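Putative lipoprotein (Clostridium difficile, PDB 4EXR) is of unknown function but carries two peptidase propeptide and YPEB (PepSY) domains, a family thought to regulate peptidases. Local coordinates at residues A[38-43]-A[75-80]; A[49-54]-A[67-72]; A[107-112]-A[161-166]; A[130-135]-A[148-153]. All blocks are in the same frame, centred on the assembly; numbering follows the deposited sequence.

Interaction 1 of 4, residues A[38-43]-A[75-80]; sequences INIFKD and YKMKID. With PO4 (phosphate ion), chain C.
The hydroxyl OH of Tyr75 is gripped by Asp70 OD2 and Asn73 ND2, which fixes the far end of a side chain whose base rests on Phe41: Tyr75 CB lies 3.9 Å from Phe41 CE2 and from its CZ. Phe41 reaches the strand because its CG stands anti to the backbone N (chi1 -180°), and its CD2 comes within 3.9 Å of CG of selenomethionine Met77. The selenium sits obliquely, 5.2 Å from the Phe41 ring centroid, a Met-aromatic contact, and 3.8 Å from Phe41 CA. Met77 bends at chi3 (70°), and its CE meets Ile40 CG2 at 3.8 Å. Ile40 and Ile79 approach tip to tip, CG2 to CD1, at 4.0 Å. Lys76 points away from the helix, its NZ reaching a phosphate ion, probably from the crystallisation liquor, that Lys90 of this and the second subunit also hold. With segment axes 9.7 Å apart at closest approach and their directions 140° apart, helix 34-44 packs on the antiparallel sheet, consistent with the helix-on-sheet core of a PepSY domain.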
loop_
_atom_site.group_PDB
_atom_site.type_symbol
_atom_site.label_atom_id
_atom_site.label_comp_id
_atom_site.label_asym_id
_atom_site.label_seq_id
_atom_site.Cartn_x
_atom_site.Cartn_y
_atom_site.Cartn_z
ATOM N N ILE A 38 -13.008 13.678 -1.219
ATOM C CA ILE A 38 -12.284 14.330 -2.317
ATOM C C ILE A 38 -11.382 15.455 -1.800
ATOM O O ILE A 38 -10.211 15.545 -2.181
ATOM C CB ILE A 38 -13.265 14.892 -3.367
ATOM C CG1 ILE A 38 -13.962 13.744 -4.114
ATOM C CG2 ILE A 38 -12.536 15.861 -4.353
ATOM C CD1 ILE A 38 -15.078 14.205 -5.053
ATOM N N ASN A 39 -11.918 16.298 -0.917
ATOM C CA ASN A 39 -11.144 17.424 -0.382
ATOM C C ASN A 39 -9.963 17.013 0.493
ATOM O O ASN A 39 -8.911 17.645 0.448
ATOM C CB ASN A 39 -12.051 18.417 0.368
ATOM C CG ASN A 39 -13.014 19.148 -0.567
ATOM O OD1 ASN A 39 -12.767 19.260 -1.768
ATOM N ND2 ASN A 39 -14.121 19.627 -0.020
ATOM N N ILE A 40 -10.136 15.962 1.289
ATOM C CA ILE A 40 -9.040 15.422 2.090
ATOM C C ILE A 40 -7.910 14.961 1.163
ATOM O O ILE A 40 -6.731 15.279 1.371
ATOM C CB ILE A 40 -9.518 14.246 2.979
ATOM C CG1 ILE A 40 -10.403 14.761 4.121
ATOM C CG2 ILE A 40 -8.337 13.487 3.564
ATOM C CD1 ILE A 40 -11.207 13.670 4.779
ATOM N N PHE A 41 -8.277 14.239 0.111
ATOM C CA PHE A 41 -7.281 13.762 -0.842
ATOM C C PHE A 41 -6.551 14.939 -1.509
ATOM O O PHE A 41 -5.320 14.969 -1.580
ATOM C CB PHE A 41 -7.949 12.885 -1.909
ATOM C CG PHE A 41 -6.985 12.342 -2.929
ATOM C CD1 PHE A 41 -6.671 13.072 -4.067
ATOM C CD2 PHE A 41 -6.386 11.107 -2.739
ATOM C CE1 PHE A 41 -5.763 12.588 -5.002
ATOM C CE2 PHE A 41 -5.483 10.613 -3.672
ATOM C CZ PHE A 41 -5.178 11.358 -4.808
ATOM N N LYS A 42 -7.322 15.899 -2.005
ATOM C CA LYS A 42 -6.761 17.010 -2.768
ATOM C C LYS A 42 -5.903 17.915 -1.900
ATOM O O LYS A 42 -4.936 18.518 -2.369
ATOM C CB LYS A 42 -7.882 17.826 -3.395
ATOM C CG LYS A 42 -8.488 17.202 -4.628
ATOM C CD LYS A 42 -9.503 18.153 -5.213
ATOM C CE LYS A 42 -9.846 17.787 -6.637
ATOM N NZ LYS A 42 -10.916 18.681 -7.164
ATOM N N ASP A 43 -6.270 18.015 -0.630
ATOM C CA ASP A 43 -5.508 18.813 0.315
ATOM C C ASP A 43 -4.128 18.206 0.585
ATOM O O ASP A 43 -3.153 18.933 0.791
ATOM C CB ASP A 43 -6.282 18.972 1.621
ATOM C CG ASP A 43 -5.550 19.836 2.627
ATOM O OD1 ASP A 43 -4.917 20.829 2.205
ATOM O OD2 ASP A 43 -5.602 19.519 3.836
ATOM N N TYR A 75 -1.475 7.606 -6.014
ATOM C CA TYR A 75 -1.777 7.830 -4.606
ATOM C C TYR A 75 -3.116 7.183 -4.325
ATOM O O TYR A 75 -4.031 7.254 -5.147
ATOM C CB TYR A 75 -1.905 9.319 -4.315
ATOM C CG TYR A 75 -0.681 10.119 -4.641
ATOM C CD1 TYR A 75 0.419 10.113 -3.793
ATOM C CD2 TYR A 75 -0.618 10.893 -5.800
ATOM C CE1 TYR A 75 1.558 10.852 -4.095
ATOM C CE2 TYR A 75 0.503 11.637 -6.095
ATOM C CZ TYR A 75 1.587 11.613 -5.241
ATOM O OH TYR A 75 2.709 12.352 -5.543
ATOM N N LYS A 76 -3.233 6.543 -3.167
ATOM C CA LYS A 76 -4.490 5.924 -2.790
ATOM C C LYS A 76 -4.767 6.191 -1.328
ATOM O O LYS A 76 -3.915 5.973 -0.462
ATOM C CB LYS A 76 -4.490 4.422 -3.065
ATOM C CG LYS A 76 -5.795 3.749 -2.643
ATOM C CD LYS A 76 -5.874 2.301 -3.083
ATOM C CE LYS A 76 -4.880 1.441 -2.339
ATOM N NZ LYS A 76 -5.088 -0.003 -2.649
HETATM N N MSE A 77 -5.958 6.711 -1.061
HETATM C CA MSE A 77 -6.342 6.964 0.319
HETATM C C MSE A 77 -7.635 6.237 0.619
HETATM O O MSE A 77 -8.540 6.185 -0.215
HETATM C CB MSE A 77 -6.526 8.457 0.595
HETATM C CG MSE A 77 -5.244 9.266 0.542
HETATM SE SE MSE A 77 -5.518 11.060 1.222
HETATM C CE MSE A 77 -5.782 10.653 3.102
ATOM N N LYS A 78 -7.710 5.680 1.813
ATOM C CA LYS A 78 -8.970 5.131 2.317
ATOM C C LYS A 78 -9.397 5.944 3.523
ATOM O O LYS A 78 -8.598 6.200 4.418
ATOM C CB LYS A 78 -8.838 3.654 2.676
ATOM C CG LYS A 78 -8.676 2.742 1.462
ATOM C CD LYS A 78 -8.615 1.285 1.895
ATOM C CE LYS A 78 -8.580 0.362 0.689
ATOM N NZ LYS A 78 -8.044 -0.980 1.060
ATOM N N ILE A 79 -10.659 6.358 3.515
ATOM C CA ILE A 79 -11.203 7.244 4.529
ATOM C C ILE A 79 -12.506 6.659 5.057
ATOM O O ILE A 79 -13.401 6.323 4.275
ATOM C CB ILE A 79 -11.489 8.643 3.919
ATOM C CG1 ILE A 79 -10.190 9.288 3.424
ATOM C CG2 ILE A 79 -12.162 9.543 4.942
ATOM C CD1 ILE A 79 -10.399 10.263 2.283
ATOM N N ASP A 80 -12.609 6.516 6.378
ATOM C CA ASP A 80 -13.863 6.088 7.005
ATOM C C ASP A 80 -14.979 7.088 6.705
ATOM O O ASP A 80 -14.844 8.281 6.976
ATOM C CB ASP A 80 -13.667 5.951 8.518
ATOM C CG ASP A 80 -14.871 5.310 9.224
ATOM O OD1 ASP A 80 -16.013 5.794 9.075
ATOM O OD2 ASP A 80 -14.661 4.316 9.948
HETATM P P PO4 C . -3.125 -2.459 -0.717
HETATM O O1 PO4 C . -4.272 -3.386 -1.040
HETATM O O2 PO4 C . -2.708 -2.659 0.721
HETATM O O3 PO4 C . -1.964 -2.741 -1.635
HETATM O O4 PO4 C . -3.582 -1.044 -0.898
#

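Interaction 2 of 4, residues A[49-54]-A[67-72]; sequences DIVDLS and EGVDDN. With NA (sodium ion), chain B.
Residues 49-54 and 67-69 run antiparallel, Asp49 and Val69 exchanging two backbone hydrogen bonds before a slip of one residue lets Val51 and Asp52 both face Glu67. At this classic bulge the single oxygen Glu67 O accepts two donors, Val51 N at 2.7 Å and Asp52 N at 3.2 Å, while Glu67 N returns a bond to Asp52 O. Gly68 lies close against the opposite backbone, its CA 3.9 Å from Ile50 CA. Among the side chains, Val51 CG1 meets Val69 CG2 at 3.9 Å, the two branches crossing at about a right angle, and Val51 CG2 comes close to Glu67 O. Glu67 OE2 comes 3.7 Å from Asp52 CB, and the two carboxylates stand near enough (Asp52 OD2 to Glu67 OE2 4.3 Å) that each probably raises the other's affinity for cations or protons. Glu67 OE2 also takes a bond from a water that accepts from Ser54 OG. The Asp52 carboxylate turns toward sodium, which is bound by Asp52 OD1 and Val51 O, each at 2.4 Å, by two waters and by Asp137; one of those waters donates to Asp52 OD2. Arg104 forms salt bridges with Asp49 and Asp71. A beta hairpin with a classic bulge thus supplies consecutive residues, one through its backbone oxygen and one through its carboxylate, to a sodium site.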
loop_
_atom_site.group_PDB
_atom_site.type_symbol
_atom_site.label_atom_id
_atom_site.label_comp_id
_atom_site.label_asym_id
_atom_site.label_seq_id
_atom_site.Cartn_x
_atom_site.Cartn_y
_atom_site.Cartn_z
ATOM N N ASP A 49 -4.388 14.387 -9.801
ATOM C CA ASP A 49 -5.730 14.308 -10.370
ATOM C C ASP A 49 -6.402 13.031 -9.903
ATOM O O ASP A 49 -5.803 11.967 -9.958
ATOM C CB ASP A 49 -5.677 14.272 -11.893
ATOM C CG ASP A 49 -5.119 15.546 -12.484
ATOM O OD1 ASP A 49 -5.493 16.641 -12.008
ATOM O OD2 ASP A 49 -4.292 15.443 -13.412
ATOM N N ILE A 50 -7.655 13.124 -9.476
ATOM C CA ILE A 50 -8.375 11.932 -9.038
ATOM C C ILE A 50 -8.795 11.097 -10.235
ATOM O O ILE A 50 -9.377 11.614 -11.194
ATOM C CB ILE A 50 -9.621 12.306 -8.201
ATOM C CG1 ILE A 50 -9.169 12.946 -6.882
ATOM C CG2 ILE A 50 -10.498 11.068 -7.963
ATOM C CD1 ILE A 50 -10.332 13.423 -5.984
ATOM N N VAL A 51 -8.496 9.805 -10.178
ATOM C CA VAL A 51 -8.811 8.910 -11.286
ATOM C C VAL A 51 -9.856 7.845 -10.919
ATOM O O VAL A 51 -10.447 7.235 -11.793
ATOM C CB VAL A 51 -7.521 8.233 -11.883
ATOM C CG1 VAL A 51 -6.557 9.293 -12.440
ATOM C CG2 VAL A 51 -6.822 7.360 -10.837
ATOM N N ASP A 52 -10.083 7.628 -9.626
ATOM C CA ASP A 52 -11.103 6.679 -9.170
ATOM C C ASP A 52 -11.593 7.103 -7.796
ATOM O O ASP A 52 -10.812 7.608 -6.979
ATOM C CB ASP A 52 -10.564 5.232 -9.075
ATOM C CG ASP A 52 -10.204 4.629 -10.436
ATOM O OD1 ASP A 52 -11.125 4.361 -11.253
ATOM O OD2 ASP A 52 -8.994 4.390 -10.671
ATOM N N LEU A 53 -12.884 6.893 -7.545
ATOM C CA LEU A 53 -13.468 7.157 -6.236
ATOM C C LEU A 53 -14.540 6.109 -6.016
ATOM O O LEU A 53 -15.298 5.789 -6.930
ATOM C CB LEU A 53 -14.095 8.552 -6.207
ATOM C CG LEU A 53 -14.885 8.917 -4.943
ATOM C CD1 LEU A 53 -13.987 8.964 -3.737
ATOM C CD2 LEU A 53 -15.587 10.248 -5.121
ATOM N N SER A 54 -14.596 5.543 -4.822
ATOM C CA SER A 54 -15.635 4.553 -4.545
ATOM C C SER A 54 -16.015 4.552 -3.074
ATOM O O SER A 54 -15.282 5.054 -2.234
ATOM C CB SER A 54 -15.193 3.154 -4.970
ATOM O OG SER A 54 -14.155 2.681 -4.135
ATOM N N GLU A 67 -8.428 7.510 -5.383
ATOM C CA GLU A 67 -7.155 7.234 -6.048
ATOM C C GLU A 67 -6.861 8.330 -7.042
ATOM O O GLU A 67 -7.758 8.812 -7.723
ATOM C CB GLU A 67 -7.197 5.879 -6.744
ATOM C CG GLU A 67 -7.530 4.739 -5.758
ATOM C CD GLU A 67 -7.791 3.395 -6.429
ATOM O OE1 GLU A 67 -6.817 2.698 -6.791
ATOM O OE2 GLU A 67 -8.980 3.034 -6.574
ATOM N N GLY A 68 -5.598 8.735 -7.112
ATOM C CA GLY A 68 -5.218 9.780 -8.039
ATOM C C GLY A 68 -3.784 9.599 -8.475
ATOM O O GLY A 68 -3.085 8.714 -7.981
ATOM N N VAL A 69 -3.350 10.447 -9.394
ATOM C CA VAL A 69 -2.002 10.367 -9.935
ATOM C C VAL A 69 -1.454 11.763 -10.182
ATOM O O VAL A 69 -2.215 12.722 -10.392
ATOM C CB VAL A 69 -1.969 9.601 -11.290
ATOM C CG1 VAL A 69 -2.475 8.161 -11.128
ATOM C CG2 VAL A 69 -2.777 10.347 -12.370
ATOM N N ASP A 70 -0.130 11.876 -10.164
ATOM C CA ASP A 70 0.518 13.050 -10.722
ATOM C C ASP A 70 1.463 12.583 -11.831
ATOM O O ASP A 70 1.211 11.545 -12.458
ATOM C CB ASP A 70 1.163 13.959 -9.653
ATOM C CG ASP A 70 2.241 13.264 -8.801
ATOM O OD1 ASP A 70 2.818 12.234 -9.201
ATOM O OD2 ASP A 70 2.538 13.787 -7.710
ATOM N N ASP A 71 2.519 13.334 -12.108
ATOM C CA ASP A 71 3.416 12.944 -13.199
ATOM C C ASP A 71 4.296 11.739 -12.849
ATOM O O ASP A 71 4.826 11.073 -13.745
ATOM C CB ASP A 71 4.300 14.125 -13.621
ATOM C CG ASP A 71 3.509 15.249 -14.275
ATOM O OD1 ASP A 71 2.375 15.002 -14.751
ATOM O OD2 ASP A 71 4.033 16.382 -14.329
ATOM N N ASN A 72 4.428 11.459 -11.551
ATOM C CA ASN A 72 5.410 10.509 -11.043
ATOM C C ASN A 72 4.856 9.343 -10.233
ATOM O O ASN A 72 5.408 8.241 -10.273
ATOM C CB ASN A 72 6.424 11.255 -10.173
ATOM C CG ASN A 72 7.203 12.293 -10.962
ATOM O OD1 ASN A 72 7.293 13.454 -10.562
ATOM N ND2 ASN A 72 7.753 11.880 -12.092
HETATM NA NA NA B . -10.804 5.457 -13.309
HETATM O O HOH W 1 -8.580 4.649 -13.296
HETATM O O HOH W 2 -11.627 3.814 -5.916
HETATM O O HOH W 3 -10.731 6.995 -15.079
#

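Interaction 3 of 4, residues A[107-112]-A[161-166]; sequences KLDLND and DSKKGT
The carboxylate of Asp109 is met from above its plane by Lys163 NZ, which stands 54° out of that plane and 3.0 Å from OD2 in a salt bridge; at the other oxygen, OD1, Asn111 N makes a weak bond. The carboxylate of Asp161 uses OD1 twice: the bond from Lys163 N, on the anti side and near the plane, makes an Asx turn, and the one from Lys164 N, three residues on and above the plane, extends it to an Asx motif. The Lys163 and Asp109 side chains cross at about a right angle, and the bend at chi4 (-74°) sets NZ 2.7 Å from Asn111 O. A water donates to Asp109 O at 2.7 Å and to Ser162 OG at 2.8 Å, and receives a weak bond from Lys163 NZ. This exposed bridge links the loop leading from strand 86-93 to helix 116-126 with the turn between strands 154-161 and 167-172. Thr143, on strand 142-151, bonds to both Asp109 and Ser162, tying them to the sheet.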
loop_
_atom_site.group_PDB
_atom_site.type_symbol
_atom_site.label_atom_id
_atom_site.label_comp_id
_atom_site.label_asym_id
_atom_site.label_seq_id
_atom_site.Cartn_x
_atom_site.Cartn_y
_atom_site.Cartn_z
ATOM N N LYS A 107 -8.211 11.045 -15.538
ATOM C CA LYS A 107 -8.813 11.850 -14.481
ATOM C C LYS A 107 -10.311 12.027 -14.669
ATOM O O LYS A 107 -10.805 12.211 -15.785
ATOM C CB LYS A 107 -8.124 13.206 -14.326
ATOM C CG LYS A 107 -8.219 14.116 -15.529
ATOM C CD LYS A 107 -7.652 15.476 -15.160
ATOM C CE LYS A 107 -7.410 16.336 -16.371
ATOM N NZ LYS A 107 -6.466 15.674 -17.317
ATOM N N LEU A 108 -11.027 11.945 -13.550
ATOM C CA LEU A 108 -12.468 12.085 -13.528
ATOM C C LEU A 108 -12.888 13.532 -13.720
ATOM O O LEU A 108 -12.201 14.450 -13.278
ATOM C CB LEU A 108 -13.001 11.584 -12.174
ATOM C CG LEU A 108 -12.636 10.152 -11.798
ATOM C CD1 LEU A 108 -13.329 9.731 -10.456
ATOM C CD2 LEU A 108 -13.004 9.216 -12.942
ATOM N N ASP A 109 -14.021 13.743 -14.377
ATOM C CA ASP A 109 -14.618 15.073 -14.407
ATOM C C ASP A 109 -15.631 15.158 -13.256
ATOM O O ASP A 109 -16.732 14.608 -13.339
ATOM C CB ASP A 109 -15.288 15.336 -15.754
ATOM C CG ASP A 109 -15.954 16.694 -15.819
ATOM O OD1 ASP A 109 -15.832 17.486 -14.849
ATOM O OD2 ASP A 109 -16.589 16.978 -16.863
ATOM N N LEU A 110 -15.244 15.840 -12.181
ATOM C CA LEU A 110 -16.047 15.828 -10.946
ATOM C C LEU A 110 -16.807 17.121 -10.720
ATOM O O LEU A 110 -17.429 17.302 -9.678
ATOM C CB LEU A 110 -15.160 15.544 -9.732
ATOM C CG LEU A 110 -14.480 14.179 -9.733
ATOM C CD1 LEU A 110 -13.513 14.056 -8.569
ATOM C CD2 LEU A 110 -15.512 13.058 -9.709
ATOM N N ASN A 111 -16.756 18.018 -11.697
ATOM C CA ASN A 111 -17.436 19.303 -11.591
ATOM C C ASN A 111 -18.890 19.213 -12.007
ATOM O O ASN A 111 -19.210 18.632 -13.043
ATOM C CB ASN A 111 -16.722 20.365 -12.440
ATOM C CG ASN A 111 -15.305 20.628 -11.969
ATOM O OD1 ASN A 111 -14.345 20.460 -12.724
ATOM N ND2 ASN A 111 -15.166 21.029 -10.707
ATOM N N ASP A 112 -19.764 19.787 -11.185
ATOM C CA ASP A 112 -21.203 19.843 -11.460
ATOM C C ASP A 112 -21.857 18.478 -11.663
ATOM O O ASP A 112 -22.713 18.314 -12.528
ATOM C CB ASP A 112 -21.492 20.754 -12.656
ATOM C CG ASP A 112 -21.090 22.192 -12.396
ATOM O OD1 ASP A 112 -21.205 22.639 -11.234
ATOM O OD2 ASP A 112 -20.654 22.874 -13.350
ATOM N N ASP A 161 -24.628 8.289 -16.330
ATOM C CA ASP A 161 -23.939 9.550 -16.645
ATOM C C ASP A 161 -23.992 10.500 -15.448
ATOM O O ASP A 161 -25.073 10.810 -14.930
ATOM C CB ASP A 161 -24.568 10.232 -17.865
ATOM C CG ASP A 161 -23.772 11.445 -18.326
ATOM O OD1 ASP A 161 -23.736 12.462 -17.594
ATOM O OD2 ASP A 161 -23.184 11.387 -19.426
ATOM N N SER A 162 -22.826 10.957 -15.004
ATOM C CA SER A 162 -22.733 11.685 -13.731
ATOM C C SER A 162 -23.361 13.084 -13.789
ATOM O O SER A 162 -23.651 13.687 -12.748
ATOM C CB SER A 162 -21.277 11.781 -13.277
ATOM O OG SER A 162 -20.531 12.531 -14.219
ATOM N N LYS A 163 -23.567 13.604 -14.998
ATOM C CA LYS A 163 -24.216 14.900 -15.152
ATOM C C LYS A 163 -25.668 14.769 -15.622
ATOM O O LYS A 163 -26.570 15.405 -15.064
ATOM C CB LYS A 163 -23.444 15.802 -16.117
ATOM C CG LYS A 163 -22.029 16.180 -15.686
ATOM C CD LYS A 163 -21.442 17.162 -16.705
ATOM C CE LYS A 163 -19.919 17.107 -16.780
ATOM N NZ LYS A 163 -19.227 17.739 -15.618
ATOM N N LYS A 164 -25.885 13.940 -16.639
ATOM C CA LYS A 164 -27.172 13.876 -17.335
ATOM C C LYS A 164 -28.155 12.896 -16.708
ATOM O O LYS A 164 -29.360 12.997 -16.938
ATOM C CB LYS A 164 -26.972 13.491 -18.804
ATOM C CG LYS A 164 -26.130 14.461 -19.629
ATOM C CD LYS A 164 -25.908 13.896 -21.034
ATOM C CE LYS A 164 -24.773 14.597 -21.768
ATOM N NZ LYS A 164 -24.400 13.863 -23.014
ATOM N N GLY A 165 -27.645 11.935 -15.944
ATOM C CA GLY A 165 -28.501 10.952 -15.295
ATOM C C GLY A 165 -28.924 9.798 -16.185
ATOM O O GLY A 165 -29.645 8.900 -15.749
ATOM N N THR A 166 -28.481 9.837 -17.435
ATOM C CA THR A 166 -28.746 8.791 -18.418
ATOM C C THR A 166 -28.188 7.448 -17.979
ATOM O O THR A 166 -27.049 7.368 -17.533
ATOM C CB THR A 166 -28.045 9.133 -19.752
ATOM O OG1 THR A 166 -28.306 10.497 -20.096
ATOM C CG2 THR A 166 -28.520 8.212 -20.873
HETATM O O HOH W 4 -18.841 14.565 -15.079
#

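Interaction 4 of 4, residues A[130-135]-A[148-153]; sequences IVKEWS and RIDKDK
Backbone hydrogen bonds join the two strands first: Ile130 and Asp150 exchange a pair (Ile130 N to Asp150 O 2.9 Å, Asp150 N to Ile130 O 2.8 Å), and farther on Lys132 N reaches Arg148 O and Arg148 N reaches Glu133 O. Glu133 N is buried here without a partner. Two CA-H...O contacts lie between these bonds, Ile149 CA to Ile130 O and Val131 CA to Arg148 O, both at 3.3 Å. Of the apolar contacts, Val131 CG2 packs on Ile149 CG1 at 3.9 Å. Lysine methylenes meet a carboxylate oxygen: Lys132 crosses Asp150 at about a right angle, its CE 3.2 Å and CG 3.3 Å from Asp150 OD2. Its NZ stays beyond salt-bridge distance of Asp150 and pairs with Glu23, while Arg148 pairs with Asp157. Val131 and Ile149 face helix 116-126, against Met120, Leu124 and Ala123; strand 130-139 borders strand 49-58, and strand 142-151 borders strand 154-161.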
loop_
_atom_site.group_PDB
_atom_site.type_symbol
_atom_site.label_atom_id
_atom_site.label_comp_id
_atom_site.label_asym_id
_atom_site.label_seq_id
_atom_site.Cartn_x
_atom_site.Cartn_y
_atom_site.Cartn_z
ATOM N N ILE A 130 -30.576 -4.366 -3.984
ATOM C CA ILE A 130 -29.841 -3.713 -2.913
ATOM C C ILE A 130 -28.511 -3.159 -3.436
ATOM O O ILE A 130 -27.731 -3.891 -4.049
ATOM C CB ILE A 130 -29.525 -4.714 -1.787
ATOM C CG1 ILE A 130 -30.814 -5.345 -1.243
ATOM C CG2 ILE A 130 -28.732 -4.046 -0.682
ATOM C CD1 ILE A 130 -31.817 -4.344 -0.715
ATOM N N VAL A 131 -28.257 -1.875 -3.183
ATOM C CA VAL A 131 -27.011 -1.231 -3.597
ATOM C C VAL A 131 -25.889 -1.581 -2.625
ATOM O O VAL A 131 -25.976 -1.278 -1.439
ATOM C CB VAL A 131 -27.152 0.304 -3.673
ATOM C CG1 VAL A 131 -25.815 0.949 -4.048
ATOM C CG2 VAL A 131 -28.237 0.710 -4.677
ATOM N N LYS A 132 -24.837 -2.215 -3.137
ATOM C CA LYS A 132 -23.729 -2.678 -2.310
ATOM C C LYS A 132 -22.514 -1.760 -2.382
ATOM O O LYS A 132 -21.757 -1.660 -1.423
ATOM C CB LYS A 132 -23.285 -4.074 -2.754
ATOM C CG LYS A 132 -24.355 -5.144 -2.636
ATOM C CD LYS A 132 -24.648 -5.479 -1.185
ATOM C CE LYS A 132 -25.689 -6.585 -1.083
ATOM N NZ LYS A 132 -25.873 -7.031 0.322
ATOM N N GLU A 133 -22.322 -1.126 -3.537
ATOM C CA GLU A 133 -21.159 -0.280 -3.766
ATOM C C GLU A 133 -21.477 0.739 -4.843
ATOM O O GLU A 133 -22.363 0.528 -5.671
ATOM C CB GLU A 133 -19.949 -1.127 -4.202
ATOM C CG GLU A 133 -18.642 -0.334 -4.338
ATOM C CD GLU A 133 -17.642 -0.972 -5.286
ATOM O OE1 GLU A 133 -17.514 -2.212 -5.262
ATOM O OE2 GLU A 133 -16.990 -0.232 -6.059
ATOM N N TRP A 134 -20.763 1.863 -4.816
ATOM C CA TRP A 134 -20.790 2.768 -5.952
ATOM C C TRP A 134 -19.377 3.260 -6.207
ATOM O O TRP A 134 -18.542 3.289 -5.303
ATOM C CB TRP A 134 -21.792 3.923 -5.804
ATOM C CG TRP A 134 -21.528 4.933 -4.719
ATOM C CD1 TRP A 134 -22.198 5.046 -3.519
ATOM C CD2 TRP A 134 -20.561 5.996 -4.738
ATOM N NE1 TRP A 134 -21.696 6.106 -2.806
ATOM C CE2 TRP A 134 -20.696 6.701 -3.524
ATOM C CE3 TRP A 134 -19.595 6.417 -5.665
ATOM C CZ2 TRP A 134 -19.896 7.791 -3.210
ATOM C CZ3 TRP A 134 -18.810 7.507 -5.349
ATOM C CH2 TRP A 134 -18.961 8.179 -4.131
ATOM N N SER A 135 -19.110 3.598 -7.459
ATOM C CA SER A 135 -17.847 4.210 -7.814
ATOM C C SER A 135 -18.065 5.252 -8.903
ATOM O O SER A 135 -19.130 5.320 -9.521
ATOM C CB SER A 135 -16.816 3.157 -8.232
ATOM O OG SER A 135 -17.305 2.313 -9.253
ATOM N N ARG A 148 -23.372 -0.784 -8.059
ATOM C CA ARG A 148 -23.454 -2.232 -7.928
ATOM C C ARG A 148 -24.723 -2.607 -7.148
ATOM O O ARG A 148 -24.912 -2.167 -6.017
ATOM C CB ARG A 148 -22.208 -2.779 -7.224
ATOM C CG ARG A 148 -22.363 -4.199 -6.698
ATOM C CD ARG A 148 -22.506 -5.196 -7.832
ATOM N NE ARG A 148 -21.315 -5.218 -8.678
ATOM C CZ ARG A 148 -20.467 -6.240 -8.761
ATOM N NH1 ARG A 148 -20.679 -7.348 -8.057
ATOM N NH2 ARG A 148 -19.412 -6.156 -9.563
ATOM N N ILE A 149 -25.593 -3.396 -7.773
ATOM C CA ILE A 149 -26.888 -3.761 -7.191
ATOM C C ILE A 149 -27.052 -5.274 -7.220
ATOM O O ILE A 149 -26.917 -5.889 -8.276
ATOM C CB ILE A 149 -28.073 -3.092 -7.960
ATOM C CG1 ILE A 149 -28.025 -1.570 -7.806
ATOM C CG2 ILE A 149 -29.441 -3.636 -7.482
ATOM C CD1 ILE A 149 -28.934 -0.815 -8.754
ATOM N N ASP A 150 -27.332 -5.866 -6.059
ATOM C CA ASP A 150 -27.586 -7.302 -5.946
ATOM C C ASP A 150 -29.086 -7.571 -5.884
ATOM O O ASP A 150 -29.805 -6.901 -5.147
ATOM C CB ASP A 150 -26.933 -7.889 -4.686
ATOM C CG ASP A 150 -25.415 -7.858 -4.735
ATOM O OD1 ASP A 150 -24.855 -7.466 -5.781
ATOM O OD2 ASP A 150 -24.784 -8.241 -3.725
ATOM N N LYS A 151 -29.544 -8.558 -6.649
ATOM C CA LYS A 151 -30.951 -8.965 -6.661
ATOM C C LYS A 151 -31.021 -10.478 -6.889
ATOM O O LYS A 151 -30.594 -10.974 -7.938
ATOM C CB LYS A 151 -31.716 -8.209 -7.763
ATOM C CG LYS A 151 -33.151 -8.694 -8.027
ATOM C CD LYS A 151 -34.138 -8.148 -7.004
ATOM C CE LYS A 151 -35.589 -8.411 -7.410
ATOM N NZ LYS A 151 -35.949 -7.852 -8.748
ATOM N N ASP A 152 -31.552 -11.200 -5.904
ATOM C CA ASP A 152 -31.605 -12.666 -5.929
ATOM C C ASP A 152 -30.186 -13.225 -6.040
ATOM O O ASP A 152 -29.311 -12.878 -5.242
ATOM C CB ASP A 152 -32.505 -13.171 -7.070
ATOM C CG ASP A 152 -32.915 -14.637 -6.903
ATOM O OD1 ASP A 152 -32.807 -15.178 -5.775
ATOM O OD2 ASP A 152 -33.354 -15.242 -7.908
ATOM N N LYS A 153 -29.948 -14.066 -7.039
ATOM C CA LYS A 153 -28.636 -14.685 -7.193
ATOM C C LYS A 153 -27.629 -13.775 -7.908
ATOM O O LYS A 153 -26.420 -13.992 -7.821
ATOM C CB LYS A 153 -28.765 -16.021 -7.935
#

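Interactions 1 and 2 belong to the first PepSY region and interaction 4 to the second, but strands 49-58 and 130-139 are neighbours, so all three share one continuous antiparallel sheet. Along the chain interaction 2 is nested within interaction 1 and interaction 4 within interaction 3. Centres of interactions 1 and 2 lie about 10 Å apart, joined by Tyr75 N to Gly68 O and by Ile38 packing on Ile50. Interaction 3, about 16 Å from interaction 2 between centres, meets it at Ile50 O and Leu108 N. Interactions 2 and 4 are about 25 Å apart between centres, yet touch where Ser54 meets Ser135. This is consistent with two PepSY units set side by side in one sheet, with sodium held where strands 49-58 and 130-139 meet.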